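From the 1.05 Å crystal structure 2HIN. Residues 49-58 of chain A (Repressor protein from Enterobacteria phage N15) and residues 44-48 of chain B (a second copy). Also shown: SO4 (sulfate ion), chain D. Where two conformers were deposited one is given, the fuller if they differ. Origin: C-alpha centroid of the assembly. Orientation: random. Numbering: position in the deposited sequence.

Chain A, residues 49-58: AYKLKSDFTS
Chain B, residues 44-48: IEVRT

Chain A approaches the contact as a loop that turns into a helix. Ala49(A) and Tyr50(A) both have positive phi (55/38 and 76/10), Leu52(A) and Lys53(A) are extended (-104/137 and -113/133), and Ser54(A), at -57/159, is the N-cap of a helix that begins at Asp55(A) and runs on past Ser58(A). Chain B supplies the end of a helix, Ile44(B) to Arg47(B), which Thr48(B) leaves at -93/11. CA atoms lie 7.1 Å apart for Thr57(A) and Val46(B), and 7.7 Å for Phe56(A) and Arg47(B); numbers rise in A as they fall in B over these pairs, but the helices are not antiparallel.

Each helix end has a local side-chain bond. Ser54(A), chi1 p, accepts at OG from Thr57(A) N at 3.1 Å, occupying an amide that the first helical turn leaves without a backbone partner. In chain B, both N (3.0 Å) and OG1 (2.9 Å) of Thr48(B) donate to Ile44(B) O.

Val46(B), chi1 t, points toward chain A. Val46(B) CG1 lies 3.6 Å from Ser54(A) OG, 3.5 Å from Thr57(A) OG1 and 3.7 Å from Phe56(A) CD2, so one methyl touches three residues of the capping turn. A water bridges the chains, donating to Thr57(A) OG1 (2.8 Å) and Val46(B) O (2.9 Å).

Phe56(A), chi1 t and chi2 95°, loses the most surface here. Arg47(B) (m, t, p, chi4 89°) lays its CG over one face of the ring, while Phe56(A) CD1 sits over a guanidinium face, 3.4 Å from Arg47(B) NH1. This leaves the guanidinium edge available to the sulfate: Arg47(B) NH2 donates to sulfate O4 at 3.1 Å.

Separately, Tyr50(A), chi1 m and chi2 -42°, reaches across so that OH donates to Glu45(B) OE2 at 2.6 Å; the extended glutamate (t, t, chi3 -18°) meets it near the ring plane, a short bond suited to a carboxylate acceptor.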

# COMPACT_ATOMS: atom_id res chain seq x y z
N ALA A 49 0.13 7.00 7.58
CA ALA A 49 1.31 6.81 8.44
C ALA A 49 1.09 5.64 9.41
O ALA A 49 1.48 5.68 10.57
CB ALA A 49 1.65 8.09 9.16
N TYR A 50 0.44 4.62 8.89
CA TYR A 50 0.20 3.34 9.55
C TYR A 50 -0.89 3.40 10.60
O TYR A 50 -1.09 2.44 11.34
CB TYR A 50 1.47 2.75 10.15
CG TYR A 50 2.67 2.75 9.23
CD1 TYR A 50 2.59 2.42 7.87
CD2 TYR A 50 3.93 3.09 9.72
CE1 TYR A 50 3.73 2.40 7.07
CE2 TYR A 50 5.05 3.06 8.93
CZ TYR A 50 4.96 2.72 7.60
OH TYR A 50 6.12 2.62 6.85
N LYS A 51 -1.62 4.51 10.67
CA LYS A 51 -2.71 4.62 11.67
C LYS A 51 -3.89 3.71 11.37
O LYS A 51 -4.55 3.25 12.30
CB LYS A 51 -3.19 6.06 11.84
CG LYS A 51 -4.39 6.22 12.81
CD LYS A 51 -4.11 5.72 14.23
CE LYS A 51 -5.30 6.01 15.14
NZ LYS A 51 -5.15 5.49 16.51
N LEU A 52 -4.19 3.51 10.09
CA LEU A 52 -5.16 2.50 9.65
C LEU A 52 -4.37 1.32 9.09
O LEU A 52 -3.39 1.50 8.36
CB LEU A 52 -6.11 3.05 8.59
CG LEU A 52 -6.95 4.24 9.04
CD1 LEU A 52 -7.87 4.65 7.90
CD2 LEU A 52 -7.75 3.91 10.33
N LYS A 53 -4.79 0.11 9.42
CA LYS A 53 -4.06 -1.07 8.98
C LYS A 53 -4.88 -1.89 8.01
O LYS A 53 -6.06 -2.20 8.25
CB LYS A 53 -3.65 -1.94 10.17
CG LYS A 53 -2.75 -1.22 11.19
CD LYS A 53 -1.31 -1.08 10.70
CE LYS A 53 -0.35 -1.04 11.89
NZ LYS A 53 1.12 -0.94 11.60
N SER A 54 -4.24 -2.27 6.92
CA SER A 54 -4.81 -3.18 5.97
C SER A 54 -5.19 -4.49 6.66
O SER A 54 -4.63 -4.85 7.70
CB SER A 54 -3.84 -3.47 4.84
OG SER A 54 -2.71 -4.20 5.32
N ASP A 55 -6.09 -5.22 6.05
CA ASP A 55 -6.44 -6.53 6.56
C ASP A 55 -5.19 -7.42 6.56
O ASP A 55 -5.00 -8.20 7.49
CB ASP A 55 -7.57 -7.11 5.70
CG ASP A 55 -8.89 -6.28 5.80
OD1 ASP A 55 -9.10 -5.50 6.77
OD2 ASP A 55 -9.70 -6.41 4.86
N PHE A 56 -4.31 -7.28 5.56
CA PHE A 56 -3.06 -8.03 5.50
C PHE A 56 -2.25 -7.83 6.79
O PHE A 56 -1.82 -8.78 7.44
CB PHE A 56 -2.26 -7.55 4.29
CG PHE A 56 -0.88 -8.18 4.18
CD1 PHE A 56 -0.67 -9.30 3.39
CD2 PHE A 56 0.19 -7.65 4.86
CE1 PHE A 56 0.58 -9.86 3.28
CE2 PHE A 56 1.46 -8.22 4.75
CZ PHE A 56 1.62 -9.36 3.97
N THR A 57 -2.04 -6.58 7.16
CA THR A 57 -1.24 -6.27 8.33
C THR A 57 -1.96 -6.69 9.62
O THR A 57 -1.36 -7.28 10.51
CB THR A 57 -0.92 -4.78 8.40
OG1 THR A 57 -0.14 -4.45 7.24
CG2 THR A 57 -0.17 -4.44 9.66
N SER A 58 -3.26 -6.43 9.66
CA SER A 58 -4.09 -6.75 10.82
C SER A 58 -4.12 -8.25 11.11
O SER A 58 -4.08 -8.65 12.27
CB SER A 58 -5.53 -6.24 10.64
OG SER A 58 -6.30 -6.50 11.81
N ILE B 44 4.09 -2.88 -1.81
CA ILE B 44 5.39 -3.46 -1.46
C ILE B 44 5.77 -3.15 -0.03
O ILE B 44 6.24 -4.01 0.70
CB ILE B 44 6.46 -2.98 -2.46
CG1 ILE B 44 6.18 -3.54 -3.86
CG2 ILE B 44 7.86 -3.37 -1.96
CD1 ILE B 44 6.98 -2.82 -4.96
N GLU B 45 5.57 -1.90 0.37
CA GLU B 45 5.88 -1.47 1.73
C GLU B 45 5.08 -2.31 2.75
O GLU B 45 5.64 -2.82 3.71
CB GLU B 45 5.57 0.00 1.85
CG GLU B 45 5.81 0.61 3.22
CD GLU B 45 5.70 2.13 3.22
OE1 GLU B 45 5.76 2.72 2.12
OE2 GLU B 45 5.58 2.73 4.32
N VAL B 46 3.80 -2.50 2.51
CA VAL B 46 2.99 -3.25 3.43
C VAL B 46 3.37 -4.74 3.39
O VAL B 46 3.50 -5.38 4.44
CB VAL B 46 1.48 -3.03 3.13
CG1 VAL B 46 0.59 -4.07 3.85
CG2 VAL B 46 1.12 -1.60 3.50
N ARG B 47 3.53 -5.32 2.20
CA ARG B 47 3.78 -6.75 2.10
C ARG B 47 5.14 -7.15 2.64
O ARG B 47 5.33 -8.31 2.98
CB ARG B 47 3.55 -7.25 0.68
CG ARG B 47 2.05 -7.22 0.37
CD ARG B 47 1.65 -7.92 -0.88
NE ARG B 47 1.54 -9.35 -0.68
CZ ARG B 47 0.43 -10.00 -0.28
NH1 ARG B 47 -0.72 -9.37 -0.04
NH2 ARG B 47 0.49 -11.31 -0.13
N THR B 48 6.10 -6.23 2.70
CA THR B 48 7.41 -6.45 3.30
C THR B 48 7.43 -6.02 4.77
O THR B 48 8.51 -5.95 5.37
CB THR B 48 8.55 -5.74 2.50
OG1 THR B 48 8.41 -4.32 2.60
CG2 THR B 48 8.59 -6.22 1.04
S SO4 D . -1.09 -13.72 1.74
O1 SO4 D . 0.32 -13.52 1.39
O2 SO4 D . -1.39 -15.14 1.62
O3 SO4 D . -1.29 -13.29 3.11
O4 SO4 D . -1.97 -12.96 0.85
O HOH W 1 2.50 -5.29 7.11